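Local coordinates for uncharacterized protein (Bordetella bronchiseptica, PDB 4XG0) that probably acts as a kinase of the DUF1537 family, phosphorylating acid sugars in catabolic pathways, with a sugar-binding N-terminal and a nucleotide-binding C-terminal domain, at residues P26-V31 and A48-Q53; A102-L107 and L128-D133. All coordinates share one frame; numbering follows the deposited sequence.

Interaction 1. Residues P26-V31 and A48-Q53; sequences PYIGIV and AGWATQ
Tyr27 and Ile28 meet the indole of Trp50 where two strands of a beta-alpha-beta crossover begin. Strand 28-32 leads into helix 35-47, which ends in a Schellman motif with Gly49 as its C-prime residue, and the chain then turns into strand 52-54. In the parallel sheet, strand 73-77 lies between the two connected strands, and its Val73 touches both Ile28 and Trp50. Ile28 comes in at about a right angle to Trp50 and sets its CD1 methyl over one face of the indole. This is a CH-pi contact, with CD1 3.8 Å from the centroid of the six-membered ring and only 13° off the ring normal. Tyr27 swings its ring toward the same benzo end, with CG anti to the backbone N (chi1 178°). Its plane is nearly parallel to that of Trp50, at 18°, yet the rings have slid apart until they scarcely overlap, their centroids 5.8 Å apart. What remains is a contact of ring carbons, Tyr27 CD2 lying 3.7 Å from Trp50 CH2. The pyrrole side of the indole is anchored elsewhere: Trp50 NE1 hydrogen-bonds to the carbonyl O of Ala247.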
loop_
_atom_site.group_PDB
_atom_site.type_symbol
_atom_site.label_atom_id
_atom_site.label_comp_id
_atom_site.label_asym_id
_atom_site.label_seq_id
_atom_site.Cartn_x
_atom_site.Cartn_y
_atom_site.Cartn_z
ATOM N N PRO A 26 -12.478 2.023 -13.807
ATOM C CA PRO A 26 -12.559 1.789 -12.358
ATOM C C PRO A 26 -11.994 0.435 -11.951
ATOM O O PRO A 26 -12.365 -0.609 -12.500
ATOM C CB PRO A 26 -14.069 1.850 -12.108
ATOM C CG PRO A 26 -14.515 2.812 -13.067
ATOM C CD PRO A 26 -13.774 2.469 -14.326
ATOM N N TYR A 27 -11.077 0.471 -11.005
ATOM C CA TYR A 27 -10.426 -0.732 -10.512
ATOM C C TYR A 27 -10.873 -1.089 -9.094
ATOM O O TYR A 27 -11.060 -2.267 -8.778
ATOM C CB TYR A 27 -8.921 -0.517 -10.559
ATOM C CG TYR A 27 -8.104 -1.675 -10.033
ATOM C CD1 TYR A 27 -8.152 -2.921 -10.666
ATOM C CD2 TYR A 27 -7.280 -1.523 -8.954
ATOM C CE1 TYR A 27 -7.389 -3.965 -10.225
ATOM C CE2 TYR A 27 -6.520 -2.588 -8.469
ATOM C CZ TYR A 27 -6.586 -3.807 -9.127
ATOM O OH TYR A 27 -5.817 -4.847 -8.664
ATOM N N ILE A 28 -11.041 -0.076 -8.242
ATOM C CA ILE A 28 -11.407 -0.284 -6.836
ATOM C C ILE A 28 -12.696 0.418 -6.556
ATOM O O ILE A 28 -12.894 1.547 -6.967
ATOM C CB ILE A 28 -10.348 0.307 -5.911
ATOM C CG1 ILE A 28 -9.049 -0.483 -6.009
ATOM C CG2 ILE A 28 -10.859 0.346 -4.473
ATOM C CD1 ILE A 28 -7.822 0.332 -5.691
ATOM N N GLY A 29 -13.609 -0.265 -5.889
ATOM C CA GLY A 29 -14.825 0.353 -5.407
ATOM C C GLY A 29 -14.809 0.410 -3.883
ATOM O O GLY A 29 -14.452 -0.567 -3.231
ATOM N N ILE A 30 -15.191 1.556 -3.327
ATOM C CA ILE A 30 -15.331 1.756 -1.888
ATOM C C ILE A 30 -16.816 2.013 -1.553
ATOM O O ILE A 30 -17.403 2.995 -1.992
ATOM C CB ILE A 30 -14.521 2.969 -1.391
ATOM C CG1 ILE A 30 -13.033 2.778 -1.624
ATOM C CG2 ILE A 30 -14.790 3.172 0.105
ATOM C CD1 ILE A 30 -12.305 4.111 -1.514
ATOM N N VAL A 31 -17.443 1.097 -0.807
ATOM C CA VAL A 31 -18.809 1.285 -0.314
ATOM C C VAL A 31 -18.796 1.637 1.189
ATOM O O VAL A 31 -18.451 0.791 2.015
ATOM C CB VAL A 31 -19.625 -0.015 -0.490
ATOM C CG1 VAL A 31 -21.057 0.184 -0.013
ATOM C CG2 VAL A 31 -19.611 -0.465 -1.926
ATOM N N ALA A 48 -2.371 7.927 -1.859
ATOM C CA ALA A 48 -1.513 6.854 -2.389
ATOM C C ALA A 48 -1.372 6.856 -3.931
ATOM O O ALA A 48 -0.823 5.926 -4.552
ATOM C CB ALA A 48 -2.008 5.545 -1.875
ATOM N N GLY A 49 -1.889 7.921 -4.533
ATOM C CA GLY A 49 -1.760 8.149 -5.946
ATOM C C GLY A 49 -2.916 7.806 -6.854
ATOM O O GLY A 49 -2.845 8.062 -8.051
ATOM N N TRP A 50 -3.959 7.210 -6.300
ATOM C CA TRP A 50 -5.120 6.815 -7.095
ATOM C C TRP A 50 -5.999 8.004 -7.494
ATOM O O TRP A 50 -6.381 8.809 -6.653
ATOM C CB TRP A 50 -5.969 5.835 -6.316
ATOM C CG TRP A 50 -5.319 4.524 -5.980
ATOM C CD1 TRP A 50 -4.758 4.160 -4.762
ATOM C CD2 TRP A 50 -5.185 3.382 -6.834
ATOM N NE1 TRP A 50 -4.287 2.876 -4.853
ATOM C CE2 TRP A 50 -4.554 2.367 -6.085
ATOM C CE3 TRP A 50 -5.567 3.103 -8.152
ATOM C CZ2 TRP A 50 -4.273 1.088 -6.633
ATOM C CZ3 TRP A 50 -5.280 1.830 -8.695
ATOM C CH2 TRP A 50 -4.662 0.834 -7.909
ATOM N N ALA A 51 -6.360 8.083 -8.769
ATOM C CA ALA A 51 -7.371 9.026 -9.217
ATOM C C ALA A 51 -8.714 8.549 -8.682
ATOM O O ALA A 51 -9.173 7.446 -9.012
ATOM C CB ALA A 51 -7.401 9.103 -10.735
ATOM N N THR A 52 -9.326 9.379 -7.840
ATOM C CA THR A 52 -10.437 8.935 -6.984
ATOM C C THR A 52 -11.644 9.847 -7.160
ATOM O O THR A 52 -11.516 11.071 -7.135
ATOM C CB THR A 52 -10.017 8.954 -5.519
ATOM O OG1 THR A 52 -8.911 8.070 -5.328
ATOM C CG2 THR A 52 -11.160 8.529 -4.616
ATOM N N GLN A 53 -12.807 9.255 -7.392
ATOM C CA GLN A 53 -14.037 10.005 -7.513
ATOM C C GLN A 53 -14.944 9.690 -6.342
ATOM O O GLN A 53 -14.961 8.559 -5.887
ATOM C CB GLN A 53 -14.754 9.619 -8.795
ATOM C CG GLN A 53 -14.030 9.924 -10.039
ATOM C CD GLN A 53 -14.515 11.193 -10.717
ATOM O OE1 GLN A 53 -15.560 11.749 -10.365
ATOM N NE2 GLN A 53 -13.759 11.645 -11.713
#

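Interaction 2. Residues A102-L107 and L128-D133; sequences AGVQRL and LAWGED
Leu107 and Trp130 lie alongside each other, their side chains running in opposite directions, and the principal contact is a CH-pi one. Leu107 CB sits almost squarely over the six-membered ring of the indole, 3.7 Å from its centroid and 4° off the normal. The branch continues along the same ring system, with Leu107 CD2 3.9 Å from Trp130 CE3; CG anti to the backbone N (chi1 -174°) carries it that way. A second apolar contact comes from Val104, which crosses the tryptophan at about a right angle and brings CG1 to 3.9 Å from Trp130 CH2.

The setting is again a beta-alpha-beta crossover: strand 106-110 passes through helix 119-130 to strand 135-139, with strand 234-238 between the two in the sheet. Trp130 stands in the last turn of that helix, just before Gly131 leaves helical geometry, and reaches back to the start of the strand from which the unit set out.

Backbone atoms border the rim of the indole. Gln105 O lies near the ring plane, 3.6 Å from Trp130 CZ2, and the amide N of Arg106 also meets the edge.

Within 102-107, Arg106 NH1 donates a hydrogen bond of 3.0 Å to the neighbouring Gln105 O. It is fairly straight at the hydrogen, 165°, and the oxygen lies close to the guanidinium plane, although the donor stands well above the carbonyl plane. Trp130 NE1 finds its acceptor in Gln232 O, and Trp130 O receives NH1 of Arg100 from helix 85-101.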
loop_
_atom_site.group_PDB
_atom_site.type_symbol
_atom_site.label_atom_id
_atom_site.label_comp_id
_atom_site.label_asym_id
_atom_site.label_seq_id
_atom_site.Cartn_x
_atom_site.Cartn_y
_atom_site.Cartn_z
ATOM N N ALA A 102 -19.596 -2.486 -13.459
ATOM C CA ALA A 102 -18.764 -1.423 -14.037
ATOM C C ALA A 102 -17.289 -1.792 -14.200
ATOM O O ALA A 102 -16.493 -0.960 -14.601
ATOM C CB ALA A 102 -18.873 -0.147 -13.213
ATOM N N GLY A 103 -16.927 -3.031 -13.892
ATOM C CA GLY A 103 -15.563 -3.479 -14.108
ATOM C C GLY A 103 -14.638 -3.432 -12.898
ATOM O O GLY A 103 -13.480 -3.811 -13.013
ATOM N N VAL A 104 -15.133 -2.962 -11.752
ATOM C CA VAL A 104 -14.348 -2.930 -10.529
ATOM C C VAL A 104 -13.863 -4.320 -10.167
ATOM O O VAL A 104 -14.604 -5.298 -10.286
ATOM C CB VAL A 104 -15.160 -2.340 -9.365
ATOM C CG1 VAL A 104 -14.439 -2.522 -8.079
ATOM C CG2 VAL A 104 -15.421 -0.865 -9.613
ATOM N N GLN A 105 -12.598 -4.416 -9.780
ATOM C CA GLN A 105 -11.971 -5.704 -9.470
ATOM C C GLN A 105 -11.501 -5.849 -8.022
ATOM O O GLN A 105 -11.091 -6.941 -7.613
ATOM C CB GLN A 105 -10.768 -5.933 -10.364
ATOM C CG GLN A 105 -11.081 -5.937 -11.832
ATOM C CD GLN A 105 -9.823 -6.020 -12.649
ATOM O OE1 GLN A 105 -9.071 -6.995 -12.551
ATOM N NE2 GLN A 105 -9.557 -4.984 -13.430
ATOM N N ARG A 106 -11.516 -4.753 -7.274
ATOM C CA ARG A 106 -11.306 -4.830 -5.829
ATOM C C ARG A 106 -12.423 -4.068 -5.126
ATOM O O ARG A 106 -12.791 -2.976 -5.544
ATOM C CB ARG A 106 -9.922 -4.249 -5.458
ATOM C CG ARG A 106 -8.771 -5.061 -6.066
ATOM C CD ARG A 106 -8.637 -6.450 -5.448
ATOM N NE ARG A 106 -7.418 -7.143 -5.862
ATOM C CZ ARG A 106 -7.247 -7.775 -7.023
ATOM N NH1 ARG A 106 -8.223 -7.838 -7.928
ATOM N NH2 ARG A 106 -6.091 -8.377 -7.277
ATOM N N LEU A 107 -12.947 -4.645 -4.055
ATOM C CA LEU A 107 -14.003 -4.020 -3.266
ATOM C C LEU A 107 -13.592 -3.811 -1.807
ATOM O O LEU A 107 -13.137 -4.762 -1.161
ATOM C CB LEU A 107 -15.235 -4.914 -3.240
ATOM C CG LEU A 107 -16.470 -4.327 -2.582
ATOM C CD1 LEU A 107 -16.981 -3.212 -3.436
ATOM C CD2 LEU A 107 -17.578 -5.386 -2.377
ATOM N N LEU A 128 -22.160 -11.504 -1.004
ATOM C CA LEU A 128 -22.902 -12.335 -1.946
ATOM C C LEU A 128 -22.969 -11.649 -3.312
ATOM O O LEU A 128 -22.871 -12.298 -4.355
ATOM C CB LEU A 128 -24.307 -12.584 -1.423
ATOM C CG LEU A 128 -24.396 -13.534 -0.232
ATOM C CD1 LEU A 128 -25.840 -13.625 0.241
ATOM C CD2 LEU A 128 -23.866 -14.908 -0.613
ATOM N N ALA A 129 -23.126 -10.330 -3.294
ATOM C CA ALA A 129 -23.252 -9.566 -4.524
ATOM C C ALA A 129 -21.916 -9.515 -5.250
ATOM O O ALA A 129 -21.876 -9.375 -6.480
ATOM C CB ALA A 129 -23.758 -8.165 -4.234
ATOM N N TRP A 130 -20.825 -9.626 -4.485
ATOM C CA TRP A 130 -19.477 -9.526 -5.052
ATOM C C TRP A 130 -19.093 -10.832 -5.742
ATOM O O TRP A 130 -18.592 -10.821 -6.861
ATOM C CB TRP A 130 -18.449 -9.146 -3.979
ATOM C CG TRP A 130 -17.045 -8.965 -4.506
ATOM C CD1 TRP A 130 -15.971 -9.768 -4.269
ATOM C CD2 TRP A 130 -16.572 -7.910 -5.370
ATOM N NE1 TRP A 130 -14.853 -9.278 -4.929
ATOM C CE2 TRP A 130 -15.205 -8.144 -5.609
ATOM C CE3 TRP A 130 -17.180 -6.795 -5.965
ATOM C CZ2 TRP A 130 -14.423 -7.286 -6.399
ATOM C CZ3 TRP A 130 -16.413 -5.957 -6.751
ATOM C CH2 TRP A 130 -15.055 -6.215 -6.975
ATOM N N GLY A 131 -19.350 -11.963 -5.098
ATOM C CA GLY A 131 -19.102 -13.237 -5.759
ATOM C C GLY A 131 -19.377 -14.433 -4.872
ATOM O O GLY A 131 -19.419 -14.314 -3.649
ATOM N N GLU A 132 -19.546 -15.595 -5.489
ATOM C CA GLU A 132 -19.853 -16.796 -4.732
ATOM C C GLU A 132 -18.655 -17.209 -3.889
ATOM O O GLU A 132 -18.803 -17.607 -2.734
ATOM C CB GLU A 132 -20.289 -17.923 -5.671
ATOM C CG GLU A 132 -21.652 -17.672 -6.300
ATOM C CD GLU A 132 -22.261 -18.911 -6.939
ATOM O OE1 GLU A 132 -21.669 -20.006 -6.830
ATOM O OE2 GLU A 132 -23.343 -18.784 -7.552
ATOM N N ASP A 133 -17.463 -17.083 -4.459
ATOM C CA ASP A 133 -16.234 -17.400 -3.743
ATOM C C ASP A 133 -15.720 -16.219 -2.912
ATOM O O ASP A 133 -14.590 -16.252 -2.459
ATOM C CB ASP A 133 -15.137 -17.817 -4.732
ATOM C CG ASP A 133 -14.652 -16.651 -5.606
ATOM O OD1 ASP A 133 -15.340 -15.604 -5.664
ATOM O OD2 ASP A 133 -13.582 -16.787 -6.243
#

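In the fold
Interactions 1 and 2 show the same solution used twice in one parallel sheet: each crossover skips a strand, and a tryptophan beyond the helix, or in its last turn, packs back on the first strand. Their centres are about 15 Å apart, and they meet directly because strands 28-32 and 106-110 are neighbours. Two probable hydrogen bonds join them, from Gln105 N to Tyr27 O (2.8 Å) and from Gly29 N to Arg106 O (2.9 Å). Val104 CG1, which touches the indole of interaction 2, also packs 3.5 Å from Tyr27 O. Both contacts fall within the sugar-binding N-terminal domain.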